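PDB 3TXY: isochorismatase family protein family from Burkholderia thailandensis, which is of unknown function but belongs to the isochorismatase family and may act as a hydrolase. Local coordinates for residues P12-Q22 and L54-S62; M30-K41 and S158-Q169. All coordinates share one frame; numbering follows the deposited sequence.

Contact 1: residues P12-Q22 and L54-S62; sequences PTVALVAIDLQ and LPVIFVHTS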
loop_
_atom_site.group_PDB
_atom_site.type_symbol
_atom_site.label_atom_id
_atom_site.label_comp_id
_atom_site.label_asym_id
_atom_site.label_seq_id
_atom_site.Cartn_x
_atom_site.Cartn_y
_atom_site.Cartn_z
ATOM N N PRO A 12 16.833 -19.265 1.305
ATOM C CA PRO A 12 16.462 -20.198 2.381
ATOM C C PRO A 12 15.787 -19.541 3.585
ATOM O O PRO A 12 15.051 -20.191 4.327
ATOM C CB PRO A 12 17.803 -20.790 2.832
ATOM C CG PRO A 12 18.771 -20.480 1.758
ATOM C CD PRO A 12 18.281 -19.255 1.043
ATOM N N THR A 13 16.112 -18.269 3.778
ATOM C CA THR A 13 15.635 -17.438 4.874
ATOM C C THR A 13 14.255 -16.879 4.526
ATOM O O THR A 13 14.091 -15.677 4.263
ATOM C CB THR A 13 16.666 -16.317 5.119
ATOM O OG1 THR A 13 17.074 -15.718 3.863
ATOM C CG2 THR A 13 17.883 -16.900 5.800
ATOM N N VAL A 14 13.275 -17.778 4.498
ATOM C CA VAL A 14 11.930 -17.465 4.044
ATOM C C VAL A 14 10.879 -17.807 5.107
ATOM O O VAL A 14 10.984 -18.813 5.784
ATOM C CB VAL A 14 11.591 -18.195 2.711
ATOM C CG1 VAL A 14 11.549 -19.706 2.904
ATOM C CG2 VAL A 14 10.280 -17.674 2.122
ATOM N N ALA A 15 9.879 -16.939 5.223
ATOM C CA ALA A 15 8.720 -17.116 6.085
ATOM C C ALA A 15 7.410 -17.123 5.296
ATOM O O ALA A 15 7.288 -16.476 4.243
ATOM C CB ALA A 15 8.684 -16.010 7.140
ATOM N N LEU A 16 6.442 -17.877 5.819
ATOM C CA LEU A 16 5.059 -17.889 5.332
ATOM C C LEU A 16 4.269 -16.891 6.177
ATOM O O LEU A 16 4.303 -16.958 7.398
ATOM C CB LEU A 16 4.429 -19.285 5.474
ATOM C CG LEU A 16 3.043 -19.499 4.840
ATOM C CD1 LEU A 16 3.071 -19.423 3.316
ATOM C CD2 LEU A 16 2.468 -20.851 5.266
ATOM N N VAL A 17 3.584 -15.954 5.523
ATOM C CA VAL A 17 2.777 -14.942 6.206
ATOM C C VAL A 17 1.362 -15.003 5.632
ATOM O O VAL A 17 1.172 -14.792 4.438
ATOM C CB VAL A 17 3.357 -13.529 6.009
ATOM C CG1 VAL A 17 2.470 -12.472 6.685
ATOM C CG2 VAL A 17 4.779 -13.482 6.560
ATOM N N ALA A 18 0.389 -15.320 6.480
ATOM C CA ALA A 18 -0.984 -15.584 6.054
ATOM C C ALA A 18 -1.907 -14.534 6.643
ATOM O O ALA A 18 -1.948 -14.365 7.872
ATOM C CB ALA A 18 -1.408 -16.972 6.542
ATOM N N ILE A 19 -2.653 -13.830 5.787
ATOM C CA ILE A 19 -3.427 -12.657 6.222
ATOM C C ILE A 19 -4.907 -12.954 6.435
ATOM O O ILE A 19 -5.594 -13.360 5.506
ATOM C CB ILE A 19 -3.330 -11.508 5.193
ATOM C CG1 ILE A 19 -1.874 -11.133 4.863
ATOM C CG2 ILE A 19 -4.083 -10.294 5.712
ATOM C CD1 ILE A 19 -1.030 -10.771 6.073
ATOM N N ASP A 20 -5.376 -12.720 7.668
ATOM C CA ASP A 20 -6.802 -12.600 8.033
ATOM C C ASP A 20 -7.615 -13.877 7.769
ATOM O O ASP A 20 -8.795 -13.808 7.431
ATOM C CB ASP A 20 -7.471 -11.402 7.346
ATOM C CG ASP A 20 -7.063 -10.078 7.950
ATOM O OD1 ASP A 20 -6.597 -10.056 9.109
ATOM O OD2 ASP A 20 -7.204 -9.053 7.264
ATOM N N LEU A 21 -6.999 -15.031 7.985
ATOM C CA LEU A 21 -7.717 -16.301 7.833
ATOM C C LEU A 21 -8.449 -16.622 9.141
ATOM O O LEU A 21 -8.171 -17.614 9.849
ATOM C CB LEU A 21 -6.783 -17.394 7.340
ATOM C CG LEU A 21 -6.103 -17.095 5.994
ATOM C CD1 LEU A 21 -5.194 -18.267 5.600
ATOM C CD2 LEU A 21 -7.116 -16.829 4.888
ATOM N N GLN A 22 -9.401 -15.736 9.422
ATOM C CA GLN A 22 -10.192 -15.726 10.634
ATOM C C GLN A 22 -11.668 -15.945 10.311
ATOM O O GLN A 22 -12.129 -15.654 9.195
ATOM C CB GLN A 22 -9.980 -14.409 11.388
ATOM C CG GLN A 22 -10.511 -13.163 10.693
ATOM C CD GLN A 22 -9.922 -11.900 11.280
ATOM O OE1 GLN A 22 -8.735 -11.680 11.184
ATOM N NE2 GLN A 22 -10.745 -11.095 11.911
ATOM N N LEU A 54 11.040 -23.486 9.132
ATOM C CA LEU A 54 10.873 -22.122 8.649
ATOM C C LEU A 54 9.650 -21.532 9.321
ATOM O O LEU A 54 8.664 -22.238 9.495
ATOM C CB LEU A 54 10.692 -22.082 7.133
ATOM C CG LEU A 54 11.846 -22.691 6.335
ATOM C CD1 LEU A 54 11.395 -22.954 4.902
ATOM C CD2 LEU A 54 13.069 -21.766 6.385
ATOM N N PRO A 55 9.709 -20.242 9.695
ATOM C CA PRO A 55 8.607 -19.661 10.461
ATOM C C PRO A 55 7.311 -19.529 9.682
ATOM O O PRO A 55 7.325 -19.200 8.484
ATOM C CB PRO A 55 9.115 -18.264 10.863
ATOM C CG PRO A 55 10.360 -18.024 10.107
ATOM C CD PRO A 55 10.834 -19.305 9.514
ATOM N N VAL A 56 6.205 -19.765 10.390
ATOM C CA VAL A 56 4.857 -19.553 9.875
ATOM C C VAL A 56 4.180 -18.475 10.725
ATOM O O VAL A 56 4.109 -18.589 11.946
ATOM C CB VAL A 56 4.028 -20.846 9.894
ATOM C CG1 VAL A 56 2.611 -20.558 9.376
ATOM C CG2 VAL A 56 4.739 -21.908 9.057
ATOM N N ILE A 57 3.711 -17.429 10.053
ATOM C CA ILE A 57 3.225 -16.250 10.724
ATOM C C ILE A 57 1.797 -16.036 10.314
ATOM O O ILE A 57 1.510 -15.808 9.135
ATOM C CB ILE A 57 4.044 -14.997 10.378
ATOM C CG1 ILE A 57 5.524 -15.229 10.705
ATOM C CG2 ILE A 57 3.484 -13.814 11.150
ATOM C CD1 ILE A 57 6.417 -14.093 10.260
ATOM N N PHE A 58 0.905 -16.183 11.287
ATOM C CA PHE A 58 -0.507 -16.015 11.054
ATOM C C PHE A 58 -0.985 -14.689 11.590
ATOM O O PHE A 58 -0.856 -14.401 12.795
ATOM C CB PHE A 58 -1.306 -17.125 11.716
ATOM C CG PHE A 58 -1.063 -18.489 11.129
ATOM C CD1 PHE A 58 -1.536 -18.808 9.866
ATOM C CD2 PHE A 58 -0.385 -19.459 11.846
ATOM C CE1 PHE A 58 -1.335 -20.076 9.327
ATOM C CE2 PHE A 58 -0.190 -20.716 11.319
ATOM C CZ PHE A 58 -0.654 -21.023 10.046
ATOM N N VAL A 59 -1.574 -13.907 10.686
ATOM C CA VAL A 59 -2.026 -12.563 10.980
ATOM C C VAL A 59 -3.557 -12.536 11.089
ATOM O O VAL A 59 -4.265 -13.063 10.230
ATOM C CB VAL A 59 -1.578 -11.589 9.869
ATOM C CG1 VAL A 59 -2.116 -10.180 10.107
ATOM C CG2 VAL A 59 -0.057 -11.572 9.733
ATOM N N HIS A 60 -4.073 -11.885 12.114
ATOM C CA HIS A 60 -5.504 -11.658 12.201
ATOM C C HIS A 60 -5.749 -10.243 12.619
ATOM O O HIS A 60 -4.859 -9.585 13.151
ATOM C CB HIS A 60 -6.200 -12.668 13.131
ATOM C CG HIS A 60 -5.837 -12.525 14.573
ATOM N ND1 HIS A 60 -6.750 -12.639 15.556
ATOM C CD2 HIS A 60 -4.622 -12.276 15.196
ATOM C CE1 HIS A 60 -6.152 -12.460 16.746
ATOM N NE2 HIS A 60 -4.857 -12.243 16.532
ATOM N N THR A 61 -6.956 -9.777 12.332
ATOM C CA THR A 61 -7.407 -8.436 12.656
ATOM C C THR A 61 -8.335 -8.498 13.854
ATOM O O THR A 61 -9.259 -9.319 13.911
ATOM C CB THR A 61 -8.169 -7.830 11.477
ATOM O OG1 THR A 61 -7.330 -7.865 10.323
ATOM C CG2 THR A 61 -8.620 -6.393 11.761
ATOM N N SER A 62 -8.097 -7.615 14.808
ATOM C CA SER A 62 -8.949 -7.497 15.966
ATOM C C SER A 62 -9.111 -6.031 16.338
ATOM O O SER A 62 -8.196 -5.260 16.175
ATOM C CB SER A 62 -8.346 -8.217 17.159
ATOM O OG SER A 62 -9.203 -8.120 18.281
HETATM O O HOH W 1 -4.207 -15.590 9.008
#

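Contact 2: residues M30-K41 and S158-Q169; sequences MVPQSGGDVVAK and SDAVSTWSTDAQ. Unlike the reference sequence in segment 30-41: Met30 (reference Val).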
loop_
_atom_site.group_PDB
_atom_site.type_symbol
_atom_site.label_atom_id
_atom_site.label_comp_id
_atom_site.label_asym_id
_atom_site.label_seq_id
_atom_site.Cartn_x
_atom_site.Cartn_y
_atom_site.Cartn_z
ATOM N N MET A 30 -15.934 -14.694 -2.116
ATOM C CA MET A 30 -14.662 -14.322 -2.729
ATOM C C MET A 30 -14.258 -15.235 -3.868
ATOM O O MET A 30 -14.727 -16.385 -3.979
ATOM C CB MET A 30 -13.555 -14.283 -1.673
ATOM C CG MET A 30 -13.192 -15.641 -1.081
ATOM S SD MET A 30 -12.070 -15.459 0.320
ATOM C CE MET A 30 -13.260 -14.990 1.589
ATOM N N VAL A 31 -13.388 -14.718 -4.728
ATOM C CA VAL A 31 -12.958 -15.437 -5.908
ATOM C C VAL A 31 -11.455 -15.217 -6.091
ATOM O O VAL A 31 -10.905 -14.244 -5.558
ATOM C CB VAL A 31 -13.730 -14.963 -7.161
ATOM C CG1 VAL A 31 -15.195 -15.421 -7.070
ATOM C CG2 VAL A 31 -13.602 -13.455 -7.337
ATOM N N PRO A 32 -10.789 -16.082 -6.880
ATOM C CA PRO A 32 -11.252 -17.206 -7.692
ATOM C C PRO A 32 -11.321 -18.542 -6.940
ATOM O O PRO A 32 -11.677 -19.565 -7.528
ATOM C CB PRO A 32 -10.208 -17.266 -8.804
ATOM C CG PRO A 32 -8.958 -16.878 -8.100
ATOM C CD PRO A 32 -9.356 -15.818 -7.105
ATOM N N GLN A 33 -10.962 -18.535 -5.666
ATOM C CA GLN A 33 -11.215 -19.673 -4.812
ATOM C C GLN A 33 -11.824 -19.217 -3.487
ATOM O O GLN A 33 -11.661 -18.064 -3.082
ATOM C CB GLN A 33 -9.937 -20.519 -4.614
ATOM C CG GLN A 33 -8.721 -19.766 -4.116
ATOM C CD GLN A 33 -7.855 -19.155 -5.207
ATOM O OE1 GLN A 33 -7.533 -19.799 -6.216
ATOM N NE2 GLN A 33 -7.403 -17.927 -4.966
ATOM N N SER A 34 -12.521 -20.136 -2.819
ATOM C CA SER A 34 -13.290 -19.786 -1.629
ATOM C C SER A 34 -12.359 -19.518 -0.442
ATOM O O SER A 34 -11.151 -19.786 -0.513
ATOM C CB SER A 34 -14.294 -20.903 -1.266
ATOM O OG SER A 34 -13.625 -22.071 -0.786
ATOM N N GLY A 35 -12.930 -18.972 0.633
ATOM C CA GLY A 35 -12.185 -18.797 1.871
ATOM C C GLY A 35 -11.619 -20.125 2.367
ATOM O O GLY A 35 -10.456 -20.209 2.795
ATOM N N GLY A 36 -12.452 -21.158 2.299
ATOM C CA GLY A 36 -12.061 -22.523 2.678
ATOM C C GLY A 36 -10.867 -23.043 1.897
ATOM O O GLY A 36 -9.956 -23.647 2.466
ATOM N N ASP A 37 -10.848 -22.792 0.594
ATOM C CA ASP A 37 -9.709 -23.196 -0.237
ATOM C C ASP A 37 -8.455 -22.418 0.116
ATOM O O ASP A 37 -7.351 -22.970 0.086
ATOM C CB ASP A 37 -9.994 -22.986 -1.723
ATOM C CG ASP A 37 -11.061 -23.923 -2.269
ATOM O OD1 ASP A 37 -11.407 -24.936 -1.620
ATOM O OD2 ASP A 37 -11.559 -23.620 -3.378
ATOM N N VAL A 38 -8.608 -21.132 0.430
ATOM C CA VAL A 38 -7.452 -20.326 0.817
ATOM C C VAL A 38 -6.879 -20.859 2.123
ATOM O O VAL A 38 -5.671 -20.991 2.268
ATOM C CB VAL A 38 -7.809 -18.835 0.972
ATOM C CG1 VAL A 38 -6.635 -18.067 1.539
ATOM C CG2 VAL A 38 -8.268 -18.262 -0.360
ATOM N N VAL A 39 -7.761 -21.176 3.064
ATOM C CA VAL A 39 -7.362 -21.793 4.329
ATOM C C VAL A 39 -6.642 -23.119 4.081
ATOM O O VAL A 39 -5.562 -23.349 4.612
ATOM C CB VAL A 39 -8.572 -21.990 5.279
ATOM C CG1 VAL A 39 -8.179 -22.845 6.495
ATOM C CG2 VAL A 39 -9.115 -20.639 5.731
ATOM N N ALA A 40 -7.217 -23.973 3.239
ATOM C CA ALA A 40 -6.632 -25.308 2.989
ATOM C C ALA A 40 -5.250 -25.200 2.369
ATOM O O ALA A 40 -4.310 -25.875 2.781
ATOM C CB ALA A 40 -7.534 -26.121 2.078
ATOM N N LYS A 41 -5.136 -24.334 1.366
ATOM C CA LYS A 41 -3.870 -24.156 0.654
ATOM C C LYS A 41 -2.799 -23.640 1.586
ATOM O O LYS A 41 -1.630 -24.045 1.522
ATOM C CB LYS A 41 -4.070 -23.130 -0.435
ATOM C CG LYS A 41 -3.155 -23.296 -1.596
ATOM C CD LYS A 41 -3.759 -24.294 -2.554
ATOM C CE LYS A 41 -2.952 -25.551 -2.600
ATOM N NZ LYS A 41 -3.575 -26.406 -3.650
ATOM N N SER A 158 -0.916 -17.157 -5.809
ATOM C CA SER A 158 -2.100 -16.844 -6.585
ATOM C C SER A 158 -3.324 -17.678 -6.217
ATOM O O SER A 158 -4.459 -17.162 -6.189
ATOM C CB SER A 158 -1.808 -16.969 -8.091
ATOM O OG SER A 158 -1.361 -18.253 -8.418
ATOM N N ASP A 159 -3.102 -18.952 -5.906
ATOM C CA ASP A 159 -4.210 -19.823 -5.513
ATOM C C ASP A 159 -4.413 -19.892 -4.003
ATOM O O ASP A 159 -5.122 -20.775 -3.504
ATOM C CB ASP A 159 -4.092 -21.214 -6.161
ATOM C CG ASP A 159 -2.780 -21.907 -5.882
ATOM O OD1 ASP A 159 -1.811 -21.275 -5.424
ATOM O OD2 ASP A 159 -2.725 -23.139 -6.145
ATOM N N ALA A 160 -3.809 -18.946 -3.272
ATOM C CA ALA A 160 -4.099 -18.783 -1.852
ATOM C C ALA A 160 -4.304 -17.325 -1.464
ATOM O O ALA A 160 -4.107 -16.972 -0.302
ATOM C CB ALA A 160 -3.004 -19.429 -1.000
ATOM N N VAL A 161 -4.690 -16.495 -2.432
ATOM C CA VAL A 161 -5.228 -15.163 -2.189
ATOM C C VAL A 161 -6.535 -15.023 -2.981
ATOM O O VAL A 161 -6.602 -15.426 -4.156
ATOM C CB VAL A 161 -4.238 -14.016 -2.540
ATOM C CG1 VAL A 161 -2.977 -14.121 -1.675
ATOM C CG2 VAL A 161 -3.868 -13.981 -4.032
ATOM N N SER A 162 -7.561 -14.465 -2.335
ATOM C CA SER A 162 -8.849 -14.230 -2.983
ATOM C C SER A 162 -9.401 -12.863 -2.624
ATOM O O SER A 162 -8.989 -12.229 -1.644
ATOM C CB SER A 162 -9.846 -15.342 -2.646
ATOM O OG SER A 162 -9.401 -16.579 -3.162
ATOM N N THR A 163 -10.331 -12.406 -3.445
ATOM C CA THR A 163 -10.864 -11.056 -3.322
ATOM C C THR A 163 -12.288 -10.981 -3.885
ATOM O O THR A 163 -12.920 -12.018 -4.099
ATOM C CB THR A 163 -9.881 -10.033 -3.939
ATOM O OG1 THR A 163 -10.288 -8.710 -3.602
ATOM C CG2 THR A 163 -9.727 -10.179 -5.469
ATOM N N TRP A 164 -12.813 -9.773 -4.077
ATOM C CA TRP A 164 -14.256 -9.621 -4.327
ATOM C C TRP A 164 -14.684 -9.798 -5.764
ATOM O O TRP A 164 -15.891 -9.904 -6.046
ATOM C CB TRP A 164 -14.751 -8.260 -3.830
ATOM C CG TRP A 164 -14.100 -7.111 -4.550
ATOM C CD1 TRP A 164 -14.428 -6.582 -5.792
ATOM C CD2 TRP A 164 -12.936 -6.354 -4.112
ATOM N NE1 TRP A 164 -13.585 -5.564 -6.127
ATOM C CE2 TRP A 164 -12.668 -5.374 -5.162
ATOM C CE3 TRP A 164 -12.135 -6.367 -2.980
ATOM C CZ2 TRP A 164 -11.649 -4.461 -5.058
ATOM C CZ3 TRP A 164 -11.100 -5.443 -2.898
ATOM C CH2 TRP A 164 -10.858 -4.525 -3.918
ATOM N N SER A 165 -13.740 -9.798 -6.696
ATOM C CA SER A 165 -14.072 -10.011 -8.101
ATOM C C SER A 165 -12.860 -10.565 -8.839
ATOM O O SER A 165 -11.711 -10.428 -8.379
ATOM C CB SER A 165 -14.556 -8.709 -8.760
ATOM O OG SER A 165 -13.469 -7.850 -9.099
ATOM N N THR A 166 -13.106 -11.239 -9.957
ATOM C CA THR A 166 -11.999 -11.777 -10.750
ATOM C C THR A 166 -11.223 -10.629 -11.410
ATOM O O THR A 166 -10.019 -10.735 -11.610
ATOM C CB THR A 166 -12.472 -12.805 -11.806
ATOM O OG1 THR A 166 -13.528 -12.241 -12.588
ATOM C CG2 THR A 166 -12.968 -14.065 -11.136
ATOM N N ASP A 167 -11.914 -9.535 -11.736
ATOM C CA ASP A 167 -11.235 -8.341 -12.279
ATOM C C ASP A 167 -10.224 -7.810 -11.240
ATOM O O ASP A 167 -9.093 -7.416 -11.586
ATOM C CB ASP A 167 -12.237 -7.237 -12.632
ATOM C CG ASP A 167 -12.922 -7.440 -13.988
ATOM O OD1 ASP A 167 -12.578 -8.358 -14.765
ATOM O OD2 ASP A 167 -13.804 -6.629 -14.305
ATOM N N ALA A 168 -10.626 -7.782 -9.966
ATOM C CA ALA A 168 -9.725 -7.279 -8.913
ATOM C C ALA A 168 -8.564 -8.219 -8.680
ATOM O O ALA A 168 -7.426 -7.789 -8.525
ATOM C CB ALA A 168 -10.475 -7.051 -7.616
ATOM N N GLN A 169 -8.837 -9.516 -8.690
ATOM C CA GLN A 169 -7.763 -10.499 -8.574
ATOM C C GLN A 169 -6.753 -10.298 -9.683
ATOM O O GLN A 169 -5.554 -10.185 -9.434
ATOM C CB GLN A 169 -8.312 -11.907 -8.650
ATOM C CG GLN A 169 -7.241 -12.992 -8.512
ATOM C CD GLN A 169 -6.894 -13.312 -7.064
ATOM O OE1 GLN A 169 -7.232 -12.555 -6.154
ATOM N NE2 GLN A 169 -6.249 -14.472 -6.848
HETATM O O HOH W 2 -6.208 -19.000 -8.576
#

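Contact 1: residues P12-Q22 and L54-S62
Strands Val14-Ile19 and Val56-Thr61 run side by side in the same direction, their axes 4.7 Å apart at 18°, with Leu16, Val17, Ala18 and Ile19 facing Val56, Ile57, Phe58 and Val59. They are neighbours in the parallel sheet of the isochorismatase α/β fold, joined by a beta-alpha-beta crossover through helix 35-51. Five backbone bonds zip them together, from Leu16 N to Pro55 O at one end to Asp20 N on Val59 O at the other; this last donor stands above the carbonyl plane. A water donates to both Ala18 O and Val59 O and accepts from Leu21 N where the strand ends. On one face Val17 and Ile57 lie alongside each other, and Ile19 CD1 rests 3.9 Å from Val59 CG2. On the other, Leu16 CD2 meets Val56 CG1 and Ala18 CB touches Phe58 CD1 at 3.8 Å. At the C-terminal ends packing gives way to polar bonds. Thr61 OG1 donates to Asp20 OD1 (2.6 Å) from the syn side, 32° out of the carboxylate plane, while Lys106 pairs with Asp20 OD2 and also reaches Thr61 OG1. An Asp and a Lys at this edge of the sheet also occur in the family's cysteine hydrolases, but nothing here establishes a catalytic role. The Gln22 amide grips the backbone of Thr61 twice: Thr61 N gives a nearly straight bond to Gln22 OE1 (2.8 Å), and Gln22 NE2 returns one to Thr61 O (3.1 Å), both on carbonyl lone pairs.

Contact 2: residues M30-K41 and S158-Q169
Val31 and Thr163 form a single antiparallel, hydrogen-bonded pair: Val31 N donates to Thr163 O (2.8 Å) and Thr163 N to Val31 O (2.9 Å), tying the loop before helix 35-51 to the chain just before helix 166-180. Beside it, Gln33 holds the hydroxyl of Ser162 with both its backbone and its side chain. Ser162 OG donates to Gln33 O at 2.7 Å, tilted 31° from the carbonyl plane, and accepts from Gln33 NE2 at 3.0 Å. CG between backbone N and carbonyl carbon (chi1 54°) and a bend at chi2 bring the Gln33 amide to Ser162 OG; NE2 also donates to Ser158 O on a lone pair, a longer bond of 3.3 Å. Gln33 OE1 is served by a water that weakly bridges to Ser158 O. Val161 O accepts from Gln169 NE2, the donor lying above the carbonyl plane; Gln169 OE1 bonds to Thr136 OG1. Pro32, reached through a cis peptide, lays its CD against this Gln169 amide, 3.4 Å from NE2, and Val31 CG2 packs on Ser165 C and Thr166 N, at the start of helix 166-180. Ser34 OG and Ser165 OG cap the two helices, accepting from Asp37 N and Ala168 N. Lys41 NZ stays 4.2 Å from Asp159 OD2, too far for a salt bridge, while Asp159 OD1 takes the N-H of Ala186. Val38 packs on the backbone of Ala160, so the first turns of helix 35-51 lie over the corner at 158-160. Thr163 OG1 bonds to Asn137 at the start of helix 136-149, and Trp164 turns to the second subunit, making a cation-pi contact with its Lys179.

The two contacts lie about 16 Å apart, centre to centre, and meet directly where Leu21 CD2 packs 3.6 Å from Val38 CG1. Helix 35-51 connects them: its start belongs to contact 2, and its far end leads toward the second strand of contact 1. Strand 128-134 separates strands 14-19 and 153-162 in the common sheet, with Ala18 and Ala160 both touching its Thr132. Contact 1 carries Asp20 at the C-terminal edge of the sheet, where the active site lies in related enzymes, whereas contact 2 lies nearer the surface and reaches the second subunit through Trp164; a 1,2-ethanediol, probably from the crystallisation liquor, lies about 4 Å from that side chain.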